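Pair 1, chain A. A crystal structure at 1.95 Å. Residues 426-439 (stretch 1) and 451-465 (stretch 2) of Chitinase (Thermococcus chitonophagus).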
# COMPACT_ATOMS: atom_id res chain seq x y z
N ALA A 426 -14.88 24.44 -21.43
CA ALA A 426 -14.08 25.58 -21.90
C ALA A 426 -12.65 25.17 -22.24
O ALA A 426 -12.05 25.63 -23.24
CB ALA A 426 -14.08 26.70 -20.86
N MET A 427 -12.09 24.32 -21.39
CA MET A 427 -10.73 23.80 -21.64
C MET A 427 -10.67 23.07 -22.99
O MET A 427 -9.79 23.32 -23.83
CB MET A 427 -10.30 22.89 -20.46
CG MET A 427 -8.84 22.39 -20.56
SD MET A 427 -8.70 20.91 -19.51
CE MET A 427 -9.37 19.73 -20.64
N MET A 428 -11.63 22.19 -23.23
CA MET A 428 -11.61 21.41 -24.45
C MET A 428 -11.85 22.27 -25.72
O MET A 428 -11.24 22.02 -26.75
CB MET A 428 -12.65 20.27 -24.34
CG MET A 428 -12.19 19.11 -23.39
SD MET A 428 -10.49 18.50 -23.72
CE MET A 428 -10.59 17.90 -25.39
N ARG A 429 -12.68 23.33 -25.64
CA ARG A 429 -12.73 24.31 -26.77
C ARG A 429 -11.35 24.91 -27.08
O ARG A 429 -10.90 24.94 -28.24
CB ARG A 429 -13.74 25.45 -26.47
CG ARG A 429 -15.21 24.99 -26.57
CD ARG A 429 -16.22 26.16 -26.58
NE ARG A 429 -16.27 26.87 -25.30
CZ ARG A 429 -16.96 26.46 -24.24
NH1 ARG A 429 -17.67 25.33 -24.29
NH2 ARG A 429 -16.94 27.17 -23.13
N ASP A 430 -10.63 25.37 -26.04
CA ASP A 430 -9.27 25.88 -26.23
C ASP A 430 -8.31 24.83 -26.81
O ASP A 430 -7.51 25.12 -27.70
CB ASP A 430 -8.69 26.38 -24.91
CG ASP A 430 -9.23 27.76 -24.50
OD1 ASP A 430 -10.00 28.40 -25.28
OD2 ASP A 430 -8.84 28.19 -23.39
N VAL A 431 -8.39 23.60 -26.28
CA VAL A 431 -7.52 22.52 -26.79
C VAL A 431 -7.80 22.25 -28.26
O VAL A 431 -6.90 22.10 -29.10
CB VAL A 431 -7.74 21.20 -25.96
CG1 VAL A 431 -7.15 19.97 -26.68
CG2 VAL A 431 -7.17 21.38 -24.52
N LYS A 432 -9.10 22.17 -28.59
CA LYS A 432 -9.44 21.94 -30.02
C LYS A 432 -8.99 23.09 -30.93
O LYS A 432 -8.44 22.88 -32.05
CB LYS A 432 -10.95 21.73 -30.20
CG LYS A 432 -11.29 21.41 -31.67
CD LYS A 432 -12.62 20.78 -31.83
CE LYS A 432 -12.76 20.21 -33.26
NZ LYS A 432 -14.02 19.39 -33.28
N ARG A 433 -9.20 24.32 -30.44
CA ARG A 433 -8.71 25.48 -31.23
C ARG A 433 -7.21 25.43 -31.39
O ARG A 433 -6.68 25.67 -32.49
CB ARG A 433 -9.12 26.82 -30.57
CG ARG A 433 -8.67 28.04 -31.41
CD ARG A 433 -9.17 29.36 -30.83
NE ARG A 433 -8.62 30.52 -31.55
CZ ARG A 433 -9.17 31.09 -32.62
NH1 ARG A 433 -10.30 30.60 -33.12
NH2 ARG A 433 -8.60 32.14 -33.19
N ALA A 434 -6.49 25.08 -30.32
CA ALA A 434 -5.04 24.99 -30.46
C ALA A 434 -4.64 23.88 -31.44
O ALA A 434 -3.71 24.01 -32.26
CB ALA A 434 -4.36 24.77 -29.02
N TYR A 435 -5.31 22.74 -31.30
CA TYR A 435 -5.06 21.65 -32.26
C TYR A 435 -5.25 22.15 -33.76
O TYR A 435 -4.39 21.95 -34.64
CB TYR A 435 -6.00 20.48 -31.96
CG TYR A 435 -6.02 19.48 -33.06
CD1 TYR A 435 -5.09 18.42 -33.08
CD2 TYR A 435 -6.92 19.62 -34.14
CE1 TYR A 435 -5.07 17.52 -34.11
CE2 TYR A 435 -6.89 18.72 -35.19
CZ TYR A 435 -5.97 17.68 -35.17
OH TYR A 435 -5.94 16.76 -36.20
N ASP A 436 -6.38 22.80 -33.98
CA ASP A 436 -6.71 23.33 -35.34
C ASP A 436 -5.60 24.26 -35.85
O ASP A 436 -5.07 24.06 -36.95
CB ASP A 436 -8.07 24.05 -35.30
CG ASP A 436 -9.22 23.09 -35.17
OD1 ASP A 436 -9.04 21.92 -35.60
OD2 ASP A 436 -10.30 23.48 -34.62
N LEU A 437 -5.16 25.23 -35.03
CA LEU A 437 -4.11 26.13 -35.50
C LEU A 437 -2.79 25.45 -35.72
O LEU A 437 -2.04 25.75 -36.68
CB LEU A 437 -3.91 27.30 -34.50
CG LEU A 437 -5.22 28.09 -34.31
CD1 LEU A 437 -5.16 29.17 -33.18
CD2 LEU A 437 -5.63 28.72 -35.67
N LEU A 438 -2.44 24.55 -34.82
CA LEU A 438 -1.14 23.87 -34.95
C LEU A 438 -1.16 22.88 -36.08
O LEU A 438 -0.12 22.62 -36.69
CB LEU A 438 -0.76 23.16 -33.62
CG LEU A 438 -0.48 24.13 -32.47
CD1 LEU A 438 -0.24 23.35 -31.11
CD2 LEU A 438 0.73 25.04 -32.77
N SER A 439 -2.33 22.34 -36.38
CA SER A 439 -2.39 21.33 -37.49
C SER A 439 -1.99 21.91 -38.85
O SER A 439 -1.50 21.19 -39.72
CB SER A 439 -3.77 20.71 -37.61
OG SER A 439 -4.81 21.64 -37.98
N TYR A 451 6.58 17.83 -31.74
CA TYR A 451 6.65 19.31 -31.85
C TYR A 451 5.50 20.03 -31.17
O TYR A 451 5.67 21.14 -30.66
CB TYR A 451 6.75 19.70 -33.34
CG TYR A 451 8.05 19.26 -33.97
CD1 TYR A 451 9.23 19.93 -33.73
CD2 TYR A 451 8.10 18.08 -34.70
CE1 TYR A 451 10.43 19.49 -34.28
CE2 TYR A 451 9.29 17.64 -35.25
CZ TYR A 451 10.44 18.34 -35.04
OH TYR A 451 11.61 17.86 -35.60
N ASP A 452 4.31 19.42 -31.17
CA ASP A 452 3.12 20.12 -30.72
C ASP A 452 2.52 19.68 -29.39
O ASP A 452 1.74 20.42 -28.79
CB ASP A 452 2.01 19.97 -31.77
CG ASP A 452 2.40 20.56 -33.10
OD1 ASP A 452 2.90 21.71 -33.12
OD2 ASP A 452 2.22 19.86 -34.12
N PHE A 453 2.74 18.44 -28.97
CA PHE A 453 1.87 17.98 -27.88
C PHE A 453 2.12 18.69 -26.52
O PHE A 453 1.18 18.88 -25.74
CB PHE A 453 1.95 16.41 -27.71
CG PHE A 453 0.85 15.87 -26.81
CD1 PHE A 453 -0.47 16.00 -27.18
CD2 PHE A 453 1.15 15.25 -25.59
CE1 PHE A 453 -1.52 15.55 -26.34
CE2 PHE A 453 0.15 14.78 -24.75
CZ PHE A 453 -1.19 14.93 -25.11
N LEU A 454 3.35 19.11 -26.22
CA LEU A 454 3.53 19.87 -24.98
C LEU A 454 2.72 21.17 -24.98
O LEU A 454 2.18 21.59 -23.94
CB LEU A 454 5.00 20.22 -24.71
CG LEU A 454 5.88 19.06 -24.23
CD1 LEU A 454 7.35 19.56 -23.97
CD2 LEU A 454 5.24 18.46 -22.93
N THR A 455 2.62 21.79 -26.15
CA THR A 455 1.84 23.06 -26.23
C THR A 455 0.34 22.78 -26.00
O THR A 455 -0.34 23.49 -25.27
CB THR A 455 2.14 23.76 -27.58
OG1 THR A 455 3.52 24.17 -27.60
CG2 THR A 455 1.26 25.05 -27.71
N ILE A 456 -0.14 21.66 -26.56
CA ILE A 456 -1.52 21.22 -26.31
C ILE A 456 -1.75 20.99 -24.82
O ILE A 456 -2.76 21.44 -24.22
CB ILE A 456 -1.85 19.91 -27.07
CG1 ILE A 456 -1.84 20.11 -28.60
CG2 ILE A 456 -3.18 19.32 -26.50
CD1 ILE A 456 -3.05 21.00 -29.15
N LEU A 457 -0.83 20.27 -24.19
CA LEU A 457 -0.94 20.08 -22.72
C LEU A 457 -0.99 21.41 -21.92
O LEU A 457 -1.79 21.57 -20.97
CB LEU A 457 0.23 19.23 -22.21
CG LEU A 457 0.16 17.71 -22.60
CD1 LEU A 457 1.39 16.92 -22.08
CD2 LEU A 457 -1.16 17.07 -22.10
N ARG A 458 -0.16 22.36 -22.32
CA ARG A 458 -0.08 23.66 -21.61
C ARG A 458 -1.36 24.43 -21.79
O ARG A 458 -1.88 25.03 -20.82
CB ARG A 458 1.11 24.48 -22.14
CG ARG A 458 2.41 23.92 -21.59
CD ARG A 458 3.68 24.55 -22.10
NE ARG A 458 4.79 23.71 -21.68
CZ ARG A 458 5.94 23.62 -22.30
NH1 ARG A 458 6.17 24.34 -23.39
NH2 ARG A 458 6.86 22.78 -21.87
N VAL A 459 -1.92 24.38 -23.00
CA VAL A 459 -3.23 24.98 -23.21
C VAL A 459 -4.24 24.36 -22.31
O VAL A 459 -4.98 25.06 -21.61
CB VAL A 459 -3.66 24.86 -24.67
CG1 VAL A 459 -5.14 25.17 -24.80
CG2 VAL A 459 -2.80 25.82 -25.49
N ALA A 460 -4.28 23.02 -22.28
CA ALA A 460 -5.24 22.38 -21.35
C ALA A 460 -4.98 22.80 -19.92
O ALA A 460 -5.93 23.08 -19.15
CB ALA A 460 -5.15 20.82 -21.47
N MET A 461 -3.70 22.82 -19.52
CA MET A 461 -3.39 23.04 -18.10
C MET A 461 -3.60 24.46 -17.61
O MET A 461 -3.68 24.71 -16.38
CB MET A 461 -1.92 22.61 -17.81
CG MET A 461 -1.82 21.06 -17.95
SD MET A 461 -0.12 20.47 -17.77
CE MET A 461 0.07 20.55 -16.00
N LYS A 462 -3.72 25.40 -18.55
CA LYS A 462 -4.13 26.77 -18.19
C LYS A 462 -5.46 26.70 -17.48
O LYS A 462 -5.78 27.56 -16.70
CB LYS A 462 -4.25 27.66 -19.45
CG LYS A 462 -2.92 28.09 -20.08
CD LYS A 462 -2.33 29.24 -19.16
CE LYS A 462 -1.02 29.84 -19.68
NZ LYS A 462 -0.42 30.81 -18.67
N HIS A 463 -6.26 25.69 -17.75
CA HIS A 463 -7.55 25.55 -17.07
C HIS A 463 -7.54 24.67 -15.83
O HIS A 463 -8.54 24.47 -15.22
CB HIS A 463 -8.62 25.05 -18.03
CG HIS A 463 -8.83 25.93 -19.21
ND1 HIS A 463 -9.93 26.73 -19.35
CD2 HIS A 463 -8.07 26.14 -20.31
CE1 HIS A 463 -9.84 27.39 -20.48
NE2 HIS A 463 -8.73 27.05 -21.08
N TRP A 464 -6.37 24.11 -15.44
CA TRP A 464 -6.32 23.22 -14.28
C TRP A 464 -6.14 23.99 -12.96
O TRP A 464 -5.54 25.06 -12.94
CB TRP A 464 -5.18 22.19 -14.48
CG TRP A 464 -5.45 21.16 -15.55
CD1 TRP A 464 -6.38 21.22 -16.56
CD2 TRP A 464 -4.75 19.91 -15.73
NE1 TRP A 464 -6.29 20.09 -17.35
CE2 TRP A 464 -5.31 19.27 -16.85
CE3 TRP A 464 -3.70 19.28 -15.04
CZ2 TRP A 464 -4.86 18.02 -17.31
CZ3 TRP A 464 -3.25 18.04 -15.49
CH2 TRP A 464 -3.82 17.43 -16.62
N PRO A 465 -6.64 23.44 -11.85
CA PRO A 465 -6.46 24.11 -10.56
C PRO A 465 -4.98 24.36 -10.26
O PRO A 465 -4.12 23.55 -10.64
CB PRO A 465 -7.03 23.11 -9.55
CG PRO A 465 -7.70 22.07 -10.32
CD PRO A 465 -7.23 22.10 -11.73
O HOH W 1 2.52 22.79 -35.47

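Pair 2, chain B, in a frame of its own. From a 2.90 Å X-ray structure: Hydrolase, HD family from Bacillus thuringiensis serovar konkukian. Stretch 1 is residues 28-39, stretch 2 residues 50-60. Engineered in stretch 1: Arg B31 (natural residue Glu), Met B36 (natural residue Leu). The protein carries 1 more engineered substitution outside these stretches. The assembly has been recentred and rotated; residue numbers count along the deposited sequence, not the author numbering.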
# COMPACT_ATOMS: atom_id res chain seq x y z
N TYR B 28 4.74 15.71 8.92
CA TYR B 28 5.09 14.36 9.37
C TYR B 28 6.23 13.78 8.53
O TYR B 28 6.94 12.91 9.00
CB TYR B 28 3.84 13.47 9.35
CG TYR B 28 2.72 13.98 10.27
CD1 TYR B 28 2.07 15.19 9.99
CD2 TYR B 28 2.36 13.28 11.42
CE1 TYR B 28 1.08 15.69 10.85
CE2 TYR B 28 1.37 13.77 12.29
CZ TYR B 28 0.74 14.97 11.99
OH TYR B 28 -0.23 15.46 12.84
N HIS B 29 6.41 14.28 7.31
CA HIS B 29 7.50 13.83 6.46
C HIS B 29 8.79 14.52 6.88
O HIS B 29 9.83 13.88 6.99
CB HIS B 29 7.23 14.17 4.99
CG HIS B 29 8.48 14.37 4.17
ND1 HIS B 29 9.43 13.39 4.01
CD2 HIS B 29 8.91 15.43 3.45
CE1 HIS B 29 10.40 13.83 3.22
NE2 HIS B 29 10.10 15.07 2.87
N ILE B 30 8.70 15.83 7.06
CA ILE B 30 9.84 16.64 7.47
C ILE B 30 10.44 16.05 8.74
O ILE B 30 11.65 15.82 8.82
CB ILE B 30 9.45 18.11 7.83
CG1 ILE B 30 8.54 18.73 6.77
CG2 ILE B 30 10.73 18.93 8.02
CD1 ILE B 30 9.23 19.17 5.53
N ARG B 31 9.58 15.82 9.74
CA ARG B 31 10.04 15.27 11.01
C ARG B 31 10.70 13.91 10.84
O ARG B 31 11.84 13.71 11.24
CB ARG B 31 8.89 15.19 12.02
CG ARG B 31 9.36 14.73 13.39
CD ARG B 31 8.24 14.64 14.41
NE ARG B 31 7.18 13.71 14.01
CZ ARG B 31 6.18 13.34 14.82
NH1 ARG B 31 6.12 13.82 16.06
NH2 ARG B 31 5.24 12.51 14.39
N ARG B 32 9.97 12.98 10.25
CA ARG B 32 10.48 11.64 10.03
C ARG B 32 11.90 11.66 9.48
O ARG B 32 12.72 10.81 9.84
CB ARG B 32 9.58 10.92 9.04
CG ARG B 32 9.19 9.56 9.47
CD ARG B 32 8.48 8.87 8.34
NE ARG B 32 7.18 9.46 8.05
CZ ARG B 32 6.92 10.27 7.03
NH1 ARG B 32 5.69 10.74 6.87
NH2 ARG B 32 7.88 10.60 6.17
N VAL B 33 12.20 12.64 8.63
CA VAL B 33 13.54 12.78 8.05
C VAL B 33 14.48 13.36 9.12
O VAL B 33 15.58 12.86 9.33
CB VAL B 33 13.55 13.72 6.81
CG1 VAL B 33 14.96 13.87 6.26
CG2 VAL B 33 12.63 13.17 5.73
N HIS B 34 14.01 14.42 9.79
CA HIS B 34 14.76 15.10 10.85
C HIS B 34 15.13 14.13 11.97
O HIS B 34 16.32 13.94 12.27
CB HIS B 34 13.94 16.27 11.41
CG HIS B 34 14.49 16.83 12.69
ND1 HIS B 34 15.83 17.05 12.89
CD2 HIS B 34 13.88 17.20 13.84
CE1 HIS B 34 16.03 17.54 14.10
NE2 HIS B 34 14.86 17.64 14.70
N LYS B 35 14.14 13.51 12.60
CA LYS B 35 14.44 12.57 13.67
C LYS B 35 15.41 11.51 13.15
O LYS B 35 16.24 10.98 13.88
CB LYS B 35 13.15 11.91 14.18
CG LYS B 35 12.15 12.89 14.74
CD LYS B 35 10.91 12.17 15.23
CE LYS B 35 11.13 11.47 16.57
NZ LYS B 35 10.78 12.35 17.72
N MSE B 36 15.30 11.22 11.86
CA MSE B 36 16.14 10.23 11.22
C MSE B 36 17.58 10.74 11.00
O MSE B 36 18.54 9.97 11.07
CB MSE B 36 15.50 9.82 9.89
CG MSE B 36 16.04 8.55 9.26
SE MSE B 36 14.64 7.50 8.40
CE MSE B 36 13.47 8.92 7.74
N ALA B 37 17.71 12.04 10.72
CA ALA B 37 19.01 12.66 10.51
C ALA B 37 19.74 12.68 11.83
O ALA B 37 20.98 12.65 11.87
CB ALA B 37 18.84 14.06 9.97
N ILE B 38 18.98 12.76 12.92
CA ILE B 38 19.58 12.74 14.24
C ILE B 38 20.20 11.36 14.41
O ILE B 38 21.41 11.19 14.31
CB ILE B 38 18.56 12.91 15.37
CG1 ILE B 38 17.93 14.29 15.31
CG2 ILE B 38 19.25 12.67 16.71
CD1 ILE B 38 18.89 15.41 15.53
N SER B 39 19.35 10.37 14.63
CA SER B 39 19.81 9.01 14.84
C SER B 39 20.96 8.60 13.94
O SER B 39 21.81 7.79 14.33
CB SER B 39 18.65 8.05 14.66
OG SER B 39 17.65 8.34 15.62
N ILE B 50 23.78 21.79 12.56
CA ILE B 50 23.71 22.04 11.13
C ILE B 50 22.82 20.98 10.52
O ILE B 50 21.83 21.30 9.88
CB ILE B 50 25.12 22.03 10.45
CG1 ILE B 50 25.82 23.38 10.67
CG2 ILE B 50 24.98 21.84 8.95
CD1 ILE B 50 27.24 23.42 10.17
N ILE B 51 23.15 19.71 10.75
CA ILE B 51 22.36 18.62 10.20
C ILE B 51 20.86 18.86 10.45
O ILE B 51 20.07 18.82 9.50
CB ILE B 51 22.77 17.26 10.80
CG1 ILE B 51 24.19 16.92 10.35
CG2 ILE B 51 21.83 16.18 10.34
CD1 ILE B 51 24.75 15.66 10.97
N GLU B 52 20.49 19.13 11.70
CA GLU B 52 19.09 19.37 12.05
C GLU B 52 18.51 20.58 11.34
O GLU B 52 17.48 20.48 10.66
CB GLU B 52 18.93 19.57 13.54
CG GLU B 52 19.26 18.37 14.35
CD GLU B 52 18.83 18.53 15.78
OE1 GLU B 52 17.61 18.68 16.02
OE2 GLU B 52 19.70 18.51 16.68
N MSE B 53 19.14 21.73 11.50
CA MSE B 53 18.65 22.93 10.85
C MSE B 53 18.48 22.71 9.35
O MSE B 53 17.55 23.25 8.73
CB MSE B 53 19.60 24.11 11.07
CG MSE B 53 19.54 24.67 12.46
SE MSE B 53 17.74 25.24 12.90
CE MSE B 53 17.73 26.94 11.97
N ALA B 54 19.37 21.91 8.77
CA ALA B 54 19.29 21.67 7.34
C ALA B 54 18.11 20.77 7.01
O ALA B 54 17.22 21.18 6.25
CB ALA B 54 20.58 21.05 6.84
N ALA B 55 18.08 19.57 7.57
CA ALA B 55 16.99 18.63 7.31
C ALA B 55 15.63 19.26 7.51
O ALA B 55 14.68 18.92 6.83
CB ALA B 55 17.13 17.44 8.22
N LEU B 56 15.55 20.20 8.45
CA LEU B 56 14.32 20.89 8.79
C LEU B 56 13.89 21.99 7.83
O LEU B 56 12.76 22.45 7.91
CB LEU B 56 14.46 21.50 10.18
CG LEU B 56 13.76 20.86 11.38
CD1 LEU B 56 14.78 20.46 12.45
CD2 LEU B 56 12.76 21.86 11.96
N LEU B 57 14.77 22.41 6.92
CA LEU B 57 14.41 23.49 6.00
C LEU B 57 14.63 23.20 4.51
O LEU B 57 14.41 24.08 3.67
CB LEU B 57 15.15 24.78 6.41
CG LEU B 57 14.82 25.42 7.78
CD1 LEU B 57 15.84 26.50 8.11
CD2 LEU B 57 13.43 26.03 7.75
N HIS B 58 15.05 21.97 4.18
CA HIS B 58 15.30 21.57 2.78
C HIS B 58 14.02 21.65 1.96
O HIS B 58 14.03 21.92 0.76
CB HIS B 58 15.88 20.13 2.70
CG HIS B 58 14.93 19.02 3.07
ND1 HIS B 58 14.24 18.99 4.27
CD2 HIS B 58 14.59 17.88 2.42
CE1 HIS B 58 13.53 17.87 4.34
NE2 HIS B 58 13.73 17.18 3.23
N ASP B 59 12.91 21.43 2.65
CA ASP B 59 11.61 21.46 2.04
C ASP B 59 11.02 22.85 1.87
O ASP B 59 10.21 23.07 0.98
CB ASP B 59 10.66 20.58 2.85
CG ASP B 59 10.60 19.16 2.33
OD1 ASP B 59 11.65 18.60 1.96
OD2 ASP B 59 9.49 18.60 2.30
N VAL B 60 11.44 23.79 2.71
CA VAL B 60 10.90 25.14 2.63
C VAL B 60 11.43 25.93 1.45
O VAL B 60 10.88 26.97 1.07
CB VAL B 60 11.18 25.88 3.94
CG1 VAL B 60 10.69 27.31 3.86
CG2 VAL B 60 10.47 25.16 5.06

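In both pairs two helices pack side by side and run nearly antiparallel, with an interhelix angle of 155° in pair 1 and 165° in pair 2, and axes that approach to 8.7 Å and 9.1 Å. Over 14 central residues the backbones superpose with an RMSD of 0.4 Å. The fit is looser towards the ends of the matched part of stretch 2: CA of Thr A455 and CA of Ile B51 fall 1.4 Å apart, and CA of His A463 and CA of Asp B59 1.7 Å.

The match is most literal at Ala A434 and Ala B37. Each points its CB toward the partner helix, and a methyl here leaves room for the side chains of the partner helix to come close: CB of Ala A434 lies 4.0 Å from CD1 of Ile A456 and 4.0 Å from CG2 of Val A459, while CB of Ala B37 lies 3.7 Å from CG2 of Ile B51 and 4.2 Å from CB of Ala B55. Val A459 and Ala B55 are equivalent, so a branched residue and a methyl occupy the same place.

At the next two positions pair 2 is bulkier on both sides. Val A431 matches His B34, and Ala A460 matches Leu B56. In pair 1 a compact valine meets an alanine, CG2 of Val A431 to CB of Ala A460 at 3.7 Å. In pair 2 both residues are larger, and the flat imidazole accommodates the leucine: CD1 of Leu B56 stands 3.4 Å from the centroid of the His B34 ring, almost on its normal, in a CH-pi contact.

Ile A456 and Glu B52 differ in chemistry. The isoleucine is a knob among Val A431, Ala A434, Tyr A435 and Leu A438, as suits a hydrophobic, branched side chain in a buried groove. The glutamate starts sideways, but its end comes nearer the first helix, where CD of Glu B52 lies 3.1 Å from CD1 of Ile B38, and its carboxylate end lies beside the ring of His B34.

At the other end, Met A427 matches Ile B30, and His A463 matches Asp B59. The backbone CA of Met A427 lies 3.6 Å from the centroid of the His A463 ring, over the face, while its long side chain reaches on to Trp A464, where SD accepts a weak hydrogen bond from NE1 of Trp A464 at 3.3 Å. The histidine's edge remains free for Asp A430, whose OD2 accepts a hydrogen bond from NE2 of His A463 at 2.6 Å. Val B33 takes the aspartate's position. In pair 2 the carboxylate is instead on stretch 2: OD2 of Asp B59 lies 3.4 Å from CD2 of His B29, at the ring edge, and 3.3 Å from CD1 of Ile B30.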